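Long-range contacts in laccase (Uncultured bacterium, PDB 4F7K), which probably oxidises phenolic and related compounds while reducing dioxygen to water, as a secreted bacterial laccase of the multicopper oxidase family: residues Ala192-Phe197 against His399-Gly404; Val292-Thr297 against Ile341-Asp346; His351-His356 against Thr376-Gly381; Phe361-Asp366 against Asp385-Phe390. All blocks are in the same frame, centred on the assembly; numbering follows the deposited sequence. Where two conformers were deposited one is given.

Overall arrangement
Contacts 2, 3 and 4 lie in the region 292-420 of the chain, and contact 1 ties that region to a loop of the preceding one. Contacts 2 and 4 belong to one mixed sheet, where strands 337-344 and 383-390 are neighbours; their centres are about 13 Å apart. Contacts 1 and 3 meet in another sheet through adjacent strands 395-402 and 351-355, with centres about 8 Å apart. The two sheets pack as a cupredoxin-like sandwich, Leu-355 reaching Cys-388 and Phe-390. Along the chain contact 2 closes first, the segments of contacts 3 and 4 then alternate, and 399-404 comes last, returning to 192-197 and so joining two cupredoxin-like regions.

Contact 1. Residues Ala192-Phe197 against His399-Gly404; sequences ATDRIF and HCHMLG
Asp-194 and His-401 meet through one carboxylate oxygen, OD1, which two N-H groups grip. His-401 NE2 donates to Asp-194 OD1 at 2.8 Å with an N-H...O angle of 162°, a His-carboxylate hydrogen bond; the oxygen lies close to the imidazole plane, while the nitrogen stands above the carboxylate plane. From the opposite face of the carboxylate, Gly-404 N donates to the same OD1 at 2.6 Å. In Asp-194 CG lies anti to the carbonyl carbon, beside the backbone N (chi1 -71°), and Thr-193 OG1 donates to the other oxygen, OD2, at 2.7 Å. An alanine in place of Asp-194 would probably leave His-401 NE2 and Gly-404 N without their common acceptor and the imidazole freer to turn. Thr-193 O approaches His-401 CD2 obliquely at 3.4 Å. Beside these polar bonds the contact is apolar: Ile-196 CD1 meets Leu-403 CD2 at 3.7 Å, the two side chains crossing at about a right angle. His-399 to His-401 form the His-Cys-His sequence that supplies copper ligands in multicopper oxidases, probably here too. Asn-190, just before the segment, bonds Ala-192 N through OD1 and Arg-195 O through ND2. His-401 is steadied from its own side by backbone bonding to Gly-352. The loop between strands 183-190 and 197-202 thus sits against the end of strand 395-402, whose neighbour in the sheet is strand 351-355.

Contact 2. Residues Val292-Thr297 against Ile341-Asp346; sequences VSLTLT and IRLVND
Val-344 O is approached by two donors of segment 292-297. Leu-296 N reaches Val-344 O at 2.6 Å, nearly along the C=O axis and almost straight at the hydrogen (170°), while Thr-295 CA makes a CH...O contact with the same oxygen at 3.1 Å. Leu-294 O repeats the scheme, bonding Val-344 N at 2.6 Å and receiving the CA-H of Leu-343. Further back, Arg-342 N donates to Val-292 O at 2.7 Å and Leu-294 N to Arg-342 O, so the bonds step along two parallel strands inclined by 17°. On the face of Ser-293 and Thr-295, Thr-295 and Val-344 lie side by side and point the same way, CB to CB at 3.7 Å. Arg-342 CB lies against Ser-293 CB, and the chain then bends at chi3 and its NE forms a salt bridge with Asp-385. The face of Val-292, Leu-294, Ile-341 and Leu-343 is apolar: Leu-343 CD2 comes within 4.2 Å of Leu-294 CB, and Leu-294 also touches Leu-398 of the facing sheet. Leu-296 CD1 lies 4.0 Å from Asn-345 CB. Asn-345 ND2 bonds Val-378 O and Phe-349 O, with OD1 on Thr-347 OG1. Such a parallel pair at the border of a mixed sheet, apolar face inward, fits the cupredoxin-like beta sandwich of multicopper oxidases.

Contact 3. Residues His351-His356 against Thr376-Gly381; sequences HGIHLH and TLVDAG
His-351 pairs with Val-378, but its imidazole leads away from that strand, among the side chains of Leu-296, Asn-345 and Met-402, with ND1 hydrogen-bonded to Phe-349 O. Farther along, the ring of His-354 stacks on that of His-62 and, just past the strand, the ring of His-356 on that of His-60. What holds the two segments together is backbone. His-351 N donates to Val-378 O at 3.1 Å, and Val-378 N returns to His-351 O at 3.0 Å; Ile-353 and Thr-376 make a second such hydrogen-bonded pair, both bonds 2.9 Å between N of one residue and O of the other. Between them lies the non-hydrogen-bonded pair Gly-352 and Leu-377, where Gly-352 CA approaches Thr-376 O at 3.6 Å. In Thr-376 OG1 lies anti to the backbone N (chi1 -172°) and bonds Glu-362 OE2; the methyl CG2, between the backbone N and the carbonyl carbon, meets Ile-353 CB at 3.7 Å. Ile-353 CG1 then reaches Val-378 CG2 at 4.2 Å on the same face. On the other face Leu-377 CD1 rests 3.7 Å from His-351 O. Main-chain bonds and methyl groups carry the pairing, which would keep the imidazoles available for other partners; this is consistent with the His-X-X-His-X-His pattern of 351-356, which supplies copper ligands in multicopper oxidases.

Contact 4. Residues Phe361-Asp366 against Asp385-Phe390; sequences FEVGAD and DIVCVF
Phe-361 and Val-387 form an antiparallel hydrogen-bonded pair: Phe-361 N donates to Val-387 O, and Val-387 N to Phe-361 O, each bond 2.9 Å long. A third backbone bond, from Val-363 N to Asp-385 O at 3.1 Å, is more bent, with 144° at the hydrogen. Phe-361 O is used twice, since Ile-386 CA also makes a CH...O contact with it at 3.2 Å. After Val-363 the chain leaves the strand, and loop 364-366 leads on to strand 369-373. The two strands are neighbours in the five-strand mixed sheet of a cupredoxin-like sandwich, strand 383-390 having strand 337-344 on its other side. Apolar packing runs on one face, where Val-363 CG2 meets Val-387 CG2 at 3.8 Å, their side chains crossing obliquely; in both valines CG2 is anti to the carbonyl carbon. Val-363 CB lies 4.1 Å from Asp-385 CB. The Phe-361 ring has Val-387 O at its edge, near the ring plane, with CD2 3.9 Å from that oxygen, and is flanked by Leu-369 and Leu-372. Sulfur-aromatic packing occurs within strand 383-390: Cys-388 SG stands 3.6 Å above the plane of the Phe-390 ring, over its centre, and that ring also stacks on Phe-333. Among the charged groups, Glu-362, besides its bond to Thr-376, has OE1 in a long, weak ion pair with Arg-384 NH1.

Contact 1. Residues Ala192-Phe197 against His399-Gly404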
# COMPACT_ATOMS: atom_id res chain seq x y z
N ALA A 192 1.68 -2.21 7.26
CA ALA A 192 1.08 -3.00 8.34
C ALA A 192 -0.23 -3.67 7.92
O ALA A 192 -0.98 -3.17 7.08
CB ALA A 192 0.85 -2.13 9.60
N THR A 193 -0.51 -4.84 8.47
CA THR A 193 -1.75 -5.51 8.15
C THR A 193 -2.88 -5.10 9.14
O THR A 193 -4.06 -5.27 8.86
CB THR A 193 -1.54 -7.06 8.19
OG1 THR A 193 -0.87 -7.49 9.42
CG2 THR A 193 -0.74 -7.51 7.00
N ASP A 194 -2.50 -4.60 10.30
CA ASP A 194 -3.43 -4.58 11.43
C ASP A 194 -3.46 -3.30 12.20
O ASP A 194 -4.14 -3.24 13.21
CB ASP A 194 -3.20 -5.77 12.39
CG ASP A 194 -3.62 -7.10 11.80
OD1 ASP A 194 -4.84 -7.36 11.72
OD2 ASP A 194 -2.73 -7.90 11.39
N ARG A 195 -2.75 -2.28 11.71
CA ARG A 195 -2.56 -1.00 12.40
C ARG A 195 -2.88 0.18 11.49
O ARG A 195 -2.44 0.18 10.33
CB ARG A 195 -1.10 -0.85 12.87
CG ARG A 195 -0.68 -1.86 13.97
CD ARG A 195 -1.55 -1.69 15.21
NE ARG A 195 -1.14 -2.56 16.31
CZ ARG A 195 -1.94 -2.86 17.34
NH1 ARG A 195 -3.14 -2.33 17.36
NH2 ARG A 195 -1.55 -3.67 18.31
N ILE A 196 -3.61 1.16 12.01
CA ILE A 196 -3.84 2.39 11.29
C ILE A 196 -2.85 3.41 11.85
O ILE A 196 -2.77 3.58 13.07
CB ILE A 196 -5.28 2.93 11.52
CG1 ILE A 196 -6.33 1.95 11.00
CG2 ILE A 196 -5.46 4.27 10.85
CD1 ILE A 196 -7.59 1.96 11.88
N PHE A 197 -2.16 4.10 10.97
CA PHE A 197 -1.14 5.06 11.34
C PHE A 197 -1.55 6.48 10.94
O PHE A 197 -1.60 6.80 9.74
CB PHE A 197 0.18 4.70 10.64
CG PHE A 197 0.87 3.47 11.20
CD1 PHE A 197 1.36 3.48 12.50
CD2 PHE A 197 1.05 2.34 10.41
CE1 PHE A 197 1.99 2.35 13.03
CE2 PHE A 197 1.70 1.19 10.92
CZ PHE A 197 2.17 1.21 12.24
N HIS A 399 -11.77 -7.87 -0.47
CA HIS A 399 -11.14 -8.42 0.71
C HIS A 399 -11.44 -7.51 1.88
O HIS A 399 -11.06 -6.35 1.86
CB HIS A 399 -9.63 -8.57 0.49
CG HIS A 399 -8.90 -9.18 1.65
ND1 HIS A 399 -9.51 -10.03 2.55
CD2 HIS A 399 -7.61 -9.07 2.05
CE1 HIS A 399 -8.63 -10.41 3.46
NE2 HIS A 399 -7.47 -9.84 3.18
N CYS A 400 -12.17 -8.03 2.88
CA CYS A 400 -12.44 -7.28 4.09
C CYS A 400 -11.69 -7.92 5.24
O CYS A 400 -11.93 -9.08 5.58
CB CYS A 400 -13.94 -7.24 4.37
SG CYS A 400 -14.87 -6.59 2.93
N HIS A 401 -10.76 -7.18 5.82
CA HIS A 401 -9.94 -7.71 6.91
C HIS A 401 -10.28 -7.00 8.21
O HIS A 401 -10.13 -5.78 8.30
CB HIS A 401 -8.45 -7.56 6.62
CG HIS A 401 -7.55 -8.00 7.74
ND1 HIS A 401 -7.36 -9.32 8.07
CD2 HIS A 401 -6.77 -7.29 8.59
CE1 HIS A 401 -6.51 -9.41 9.08
NE2 HIS A 401 -6.14 -8.18 9.42
N MET A 402 -10.71 -7.78 9.20
CA MET A 402 -10.85 -7.29 10.56
C MET A 402 -9.47 -7.08 11.22
O MET A 402 -8.68 -8.02 11.41
CB MET A 402 -11.75 -8.22 11.40
CG MET A 402 -12.15 -7.63 12.81
SD MET A 402 -13.32 -8.75 13.68
CE MET A 402 -13.35 -8.09 15.31
N LEU A 403 -9.20 -5.82 11.55
CA LEU A 403 -7.93 -5.45 12.15
C LEU A 403 -7.71 -6.19 13.48
O LEU A 403 -8.59 -6.22 14.35
CB LEU A 403 -7.86 -3.93 12.33
CG LEU A 403 -7.28 -3.14 11.13
CD1 LEU A 403 -8.10 -3.21 9.85
CD2 LEU A 403 -7.00 -1.69 11.49
N GLY A 404 -6.54 -6.81 13.61
CA GLY A 404 -6.15 -7.44 14.85
C GLY A 404 -6.64 -8.87 14.91
O GLY A 404 -6.52 -9.54 15.92

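Contact 2. Residues Val292-Thr297 against Ile341-Asp346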
# COMPACT_ATOMS: atom_id res chain seq x y z
N VAL A 292 -25.56 -2.17 -4.02
CA VAL A 292 -25.22 -3.44 -3.40
C VAL A 292 -24.86 -3.09 -1.97
O VAL A 292 -24.26 -2.04 -1.70
CB VAL A 292 -24.00 -4.11 -4.09
CG1 VAL A 292 -23.69 -5.45 -3.45
CG2 VAL A 292 -24.22 -4.30 -5.57
N SER A 293 -25.23 -3.95 -1.04
CA SER A 293 -24.81 -3.73 0.33
C SER A 293 -24.05 -4.95 0.84
O SER A 293 -24.38 -6.10 0.52
CB SER A 293 -26.01 -3.42 1.22
OG SER A 293 -26.59 -4.61 1.68
N LEU A 294 -23.01 -4.67 1.63
CA LEU A 294 -22.16 -5.69 2.22
C LEU A 294 -21.88 -5.39 3.70
O LEU A 294 -21.31 -4.37 4.05
CB LEU A 294 -20.86 -5.80 1.42
CG LEU A 294 -19.88 -6.93 1.77
CD1 LEU A 294 -20.58 -8.30 1.87
CD2 LEU A 294 -18.78 -6.97 0.73
N THR A 295 -22.32 -6.29 4.57
CA THR A 295 -22.11 -6.10 6.00
C THR A 295 -21.03 -7.02 6.50
O THR A 295 -20.97 -8.20 6.14
CB THR A 295 -23.36 -6.34 6.84
OG1 THR A 295 -23.29 -7.65 7.40
CG2 THR A 295 -24.61 -6.17 6.01
N LEU A 296 -20.19 -6.48 7.37
CA LEU A 296 -19.06 -7.20 7.92
C LEU A 296 -19.53 -8.19 8.99
O LEU A 296 -20.41 -7.90 9.82
CB LEU A 296 -17.97 -6.21 8.38
CG LEU A 296 -17.46 -5.53 7.08
CD1 LEU A 296 -16.59 -4.29 7.19
CD2 LEU A 296 -16.81 -6.54 6.18
N THR A 297 -18.94 -9.39 8.91
CA THR A 297 -19.34 -10.55 9.71
C THR A 297 -18.86 -10.49 11.17
O THR A 297 -19.66 -10.65 12.11
CB THR A 297 -18.87 -11.85 9.03
N ILE A 341 -21.52 0.36 -3.49
CA ILE A 341 -21.47 -0.68 -2.47
C ILE A 341 -21.56 -0.02 -1.10
O ILE A 341 -20.77 0.85 -0.77
CB ILE A 341 -20.20 -1.60 -2.58
CG1 ILE A 341 -20.12 -2.19 -3.99
CG2 ILE A 341 -20.28 -2.72 -1.52
CD1 ILE A 341 -18.91 -3.06 -4.27
N ARG A 342 -22.56 -0.43 -0.33
CA ARG A 342 -22.69 -0.03 1.05
C ARG A 342 -21.96 -1.05 1.89
O ARG A 342 -22.27 -2.24 1.81
CB ARG A 342 -24.16 -0.00 1.46
CG ARG A 342 -24.40 0.45 2.89
CD ARG A 342 -25.75 1.16 3.02
NE ARG A 342 -25.69 2.51 2.48
CZ ARG A 342 -26.71 3.37 2.46
NH1 ARG A 342 -27.89 3.03 2.97
NH2 ARG A 342 -26.55 4.57 1.94
N LEU A 343 -21.01 -0.57 2.68
CA LEU A 343 -20.19 -1.42 3.55
C LEU A 343 -20.61 -1.21 5.00
O LEU A 343 -20.41 -0.13 5.56
CB LEU A 343 -18.71 -1.07 3.38
CG LEU A 343 -18.19 -1.26 1.95
CD1 LEU A 343 -16.88 -0.51 1.77
CD2 LEU A 343 -18.01 -2.76 1.62
N VAL A 344 -21.23 -2.22 5.59
CA VAL A 344 -21.80 -2.10 6.93
C VAL A 344 -20.89 -2.82 7.93
O VAL A 344 -20.73 -4.04 7.88
CB VAL A 344 -23.26 -2.65 6.98
CG1 VAL A 344 -23.88 -2.52 8.38
CG2 VAL A 344 -24.15 -1.92 5.94
N ASN A 345 -20.24 -2.05 8.79
CA ASN A 345 -19.44 -2.63 9.87
C ASN A 345 -20.18 -2.59 11.20
O ASN A 345 -20.10 -1.60 11.92
CB ASN A 345 -18.10 -1.89 10.00
CG ASN A 345 -17.14 -2.58 10.98
OD1 ASN A 345 -17.47 -3.57 11.62
ND2 ASN A 345 -15.94 -2.04 11.09
N ASP A 346 -20.90 -3.65 11.54
CA ASP A 346 -21.57 -3.75 12.83
C ASP A 346 -20.81 -4.60 13.87
O ASP A 346 -21.44 -5.21 14.75
CB ASP A 346 -23.03 -4.22 12.67
CG ASP A 346 -23.16 -5.46 11.79
OD1 ASP A 346 -22.12 -5.99 11.31
OD2 ASP A 346 -24.31 -5.89 11.55

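Contact 3. Residues His351-His356 against Thr376-Gly381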
# COMPACT_ATOMS: atom_id res chain seq x y z
N HIS A 351 -12.47 -2.51 9.92
CA HIS A 351 -12.10 -3.44 8.89
C HIS A 351 -11.43 -2.70 7.76
O HIS A 351 -11.89 -1.62 7.39
CB HIS A 351 -13.33 -4.11 8.27
CG HIS A 351 -13.91 -5.21 9.10
ND1 HIS A 351 -14.36 -5.01 10.39
CD2 HIS A 351 -14.14 -6.52 8.82
CE1 HIS A 351 -14.83 -6.15 10.87
NE2 HIS A 351 -14.72 -7.08 9.94
N GLY A 352 -10.33 -3.26 7.25
CA GLY A 352 -9.70 -2.77 6.06
C GLY A 352 -10.35 -3.41 4.84
O GLY A 352 -10.58 -4.62 4.82
N ILE A 353 -10.66 -2.64 3.83
CA ILE A 353 -11.39 -3.18 2.67
C ILE A 353 -10.61 -2.94 1.40
O ILE A 353 -10.35 -1.80 1.06
CB ILE A 353 -12.74 -2.45 2.51
CG1 ILE A 353 -13.51 -2.47 3.85
CG2 ILE A 353 -13.56 -2.97 1.30
CD1 ILE A 353 -14.46 -3.70 4.04
N HIS A 354 -10.27 -4.00 0.68
CA HIS A 354 -9.50 -3.85 -0.55
C HIS A 354 -10.18 -4.52 -1.77
O HIS A 354 -10.48 -5.71 -1.73
CB HIS A 354 -8.07 -4.32 -0.32
CG HIS A 354 -7.23 -4.39 -1.56
ND1 HIS A 354 -7.16 -3.36 -2.48
CD2 HIS A 354 -6.39 -5.36 -2.02
CE1 HIS A 354 -6.34 -3.70 -3.46
NE2 HIS A 354 -5.86 -4.91 -3.20
N LEU A 355 -10.44 -3.75 -2.82
CA LEU A 355 -11.10 -4.25 -4.03
C LEU A 355 -10.10 -4.46 -5.14
O LEU A 355 -9.36 -3.54 -5.50
CB LEU A 355 -12.21 -3.30 -4.52
CG LEU A 355 -12.87 -3.76 -5.82
CD1 LEU A 355 -13.66 -5.09 -5.58
CD2 LEU A 355 -13.74 -2.68 -6.43
N HIS A 356 -10.06 -5.68 -5.66
CA HIS A 356 -9.02 -6.06 -6.62
C HIS A 356 -9.37 -5.55 -8.04
O HIS A 356 -10.55 -5.52 -8.42
CB HIS A 356 -8.82 -7.59 -6.63
CG HIS A 356 -8.03 -8.12 -5.46
ND1 HIS A 356 -7.10 -9.13 -5.58
CD2 HIS A 356 -8.02 -7.75 -4.15
CE1 HIS A 356 -6.58 -9.40 -4.39
NE2 HIS A 356 -7.11 -8.57 -3.51
N THR A 376 -9.80 0.97 1.48
CA THR A 376 -10.47 1.87 2.37
C THR A 376 -10.59 1.29 3.78
O THR A 376 -10.15 0.18 4.04
CB THR A 376 -11.82 2.33 1.80
OG1 THR A 376 -12.34 3.35 2.64
CG2 THR A 376 -12.81 1.18 1.65
N LEU A 377 -11.12 2.08 4.70
CA LEU A 377 -11.22 1.66 6.10
C LEU A 377 -12.58 2.01 6.61
O LEU A 377 -13.01 3.14 6.46
CB LEU A 377 -10.17 2.34 7.01
CG LEU A 377 -10.34 1.79 8.45
CD1 LEU A 377 -9.32 0.72 8.78
CD2 LEU A 377 -10.40 2.90 9.52
N VAL A 378 -13.27 1.02 7.17
CA VAL A 378 -14.58 1.27 7.77
C VAL A 378 -14.52 0.99 9.25
O VAL A 378 -14.40 -0.16 9.68
CB VAL A 378 -15.69 0.42 7.13
CG1 VAL A 378 -17.06 0.77 7.74
CG2 VAL A 378 -15.71 0.64 5.61
N ASP A 379 -14.59 2.06 10.03
CA ASP A 379 -14.52 1.92 11.46
C ASP A 379 -15.69 1.16 12.04
O ASP A 379 -16.73 0.98 11.39
CB ASP A 379 -14.32 3.27 12.15
CG ASP A 379 -13.30 3.19 13.29
OD1 ASP A 379 -13.44 2.32 14.21
OD2 ASP A 379 -12.33 3.99 13.23
N ALA A 380 -15.49 0.66 13.26
CA ALA A 380 -16.46 -0.14 14.00
C ALA A 380 -17.77 0.60 14.15
O ALA A 380 -17.78 1.78 14.49
CB ALA A 380 -15.91 -0.46 15.37
N GLY A 381 -18.88 -0.09 13.92
CA GLY A 381 -20.22 0.51 14.01
C GLY A 381 -20.50 1.57 12.96
O GLY A 381 -21.44 2.35 13.10

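Contact 4. Residues Phe361-Asp366 against Asp385-Phe390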
# COMPACT_ATOMS: atom_id res chain seq x y z
N PHE A 361 -14.30 5.33 -5.62
CA PHE A 361 -14.50 6.54 -4.82
C PHE A 361 -15.11 6.26 -3.43
O PHE A 361 -16.11 5.54 -3.32
CB PHE A 361 -15.41 7.52 -5.54
CG PHE A 361 -14.84 8.08 -6.81
CD1 PHE A 361 -13.98 9.18 -6.80
CD2 PHE A 361 -15.21 7.53 -8.04
CE1 PHE A 361 -13.47 9.71 -7.98
CE2 PHE A 361 -14.70 8.05 -9.24
CZ PHE A 361 -13.83 9.14 -9.21
N GLU A 362 -14.53 6.84 -2.38
CA GLU A 362 -15.24 6.93 -1.11
C GLU A 362 -16.29 8.05 -1.24
O GLU A 362 -16.07 9.03 -1.98
CB GLU A 362 -14.31 7.16 0.09
CG GLU A 362 -13.16 6.10 0.30
CD GLU A 362 -12.10 6.54 1.32
OE1 GLU A 362 -11.89 7.74 1.47
OE2 GLU A 362 -11.44 5.67 1.96
N VAL A 363 -17.43 7.88 -0.58
CA VAL A 363 -18.52 8.86 -0.65
C VAL A 363 -18.57 9.64 0.66
O VAL A 363 -18.65 9.05 1.73
CB VAL A 363 -19.87 8.18 -0.99
CG1 VAL A 363 -21.04 9.15 -0.86
CG2 VAL A 363 -19.82 7.60 -2.39
N GLY A 364 -18.48 10.96 0.55
CA GLY A 364 -18.44 11.82 1.73
C GLY A 364 -19.75 11.93 2.49
O GLY A 364 -20.80 11.44 2.05
N ALA A 365 -19.67 12.60 3.65
CA ALA A 365 -20.80 12.84 4.54
C ALA A 365 -21.96 13.57 3.87
O ALA A 365 -23.06 13.59 4.40
CB ALA A 365 -20.34 13.62 5.78
N ASP A 366 -21.70 14.16 2.70
CA ASP A 366 -22.69 14.93 1.95
C ASP A 366 -23.28 14.22 0.71
O ASP A 366 -24.12 14.79 0.01
CB ASP A 366 -22.10 16.30 1.57
CG ASP A 366 -20.80 16.18 0.78
OD1 ASP A 366 -20.15 15.12 0.82
OD2 ASP A 366 -20.43 17.17 0.10
N ASP A 385 -20.11 4.22 2.05
CA ASP A 385 -20.45 3.85 0.70
C ASP A 385 -19.25 4.05 -0.18
O ASP A 385 -18.47 4.99 0.02
CB ASP A 385 -21.62 4.69 0.17
CG ASP A 385 -22.89 4.49 0.96
OD1 ASP A 385 -23.16 3.36 1.42
OD2 ASP A 385 -23.63 5.48 1.12
N ILE A 386 -19.08 3.15 -1.14
CA ILE A 386 -18.10 3.35 -2.19
C ILE A 386 -18.78 3.30 -3.56
O ILE A 386 -19.87 2.73 -3.70
CB ILE A 386 -16.87 2.36 -2.10
CG1 ILE A 386 -17.30 0.90 -2.29
CG2 ILE A 386 -16.06 2.62 -0.80
CD1 ILE A 386 -16.15 -0.12 -2.14
N VAL A 387 -18.15 3.91 -4.55
CA VAL A 387 -18.69 3.90 -5.90
C VAL A 387 -17.62 3.45 -6.88
O VAL A 387 -16.56 4.08 -6.99
CB VAL A 387 -19.31 5.27 -6.31
CG1 VAL A 387 -19.65 5.29 -7.78
CG2 VAL A 387 -20.54 5.58 -5.47
N CYS A 388 -17.90 2.37 -7.59
CA CYS A 388 -16.93 1.77 -8.50
C CYS A 388 -17.50 1.55 -9.90
O CYS A 388 -18.62 1.10 -10.06
CB CYS A 388 -16.47 0.44 -7.95
SG CYS A 388 -15.30 -0.40 -9.02
N VAL A 389 -16.69 1.82 -10.91
CA VAL A 389 -17.05 1.45 -12.27
C VAL A 389 -16.30 0.18 -12.60
O VAL A 389 -15.10 0.22 -12.88
CB VAL A 389 -16.70 2.59 -13.30
CG1 VAL A 389 -16.96 2.13 -14.77
CG2 VAL A 389 -17.47 3.84 -12.98
N PHE A 390 -17.02 -0.93 -12.58
CA PHE A 390 -16.48 -2.21 -13.02
C PHE A 390 -16.16 -2.35 -14.52
O PHE A 390 -16.92 -2.97 -15.26
CB PHE A 390 -17.38 -3.33 -12.52
CG PHE A 390 -17.42 -3.39 -11.02
CD1 PHE A 390 -16.34 -3.90 -10.30
CD2 PHE A 390 -18.49 -2.84 -10.31
CE1 PHE A 390 -16.35 -3.94 -8.92
CE2 PHE A 390 -18.51 -2.87 -8.92
CZ PHE A 390 -17.44 -3.42 -8.22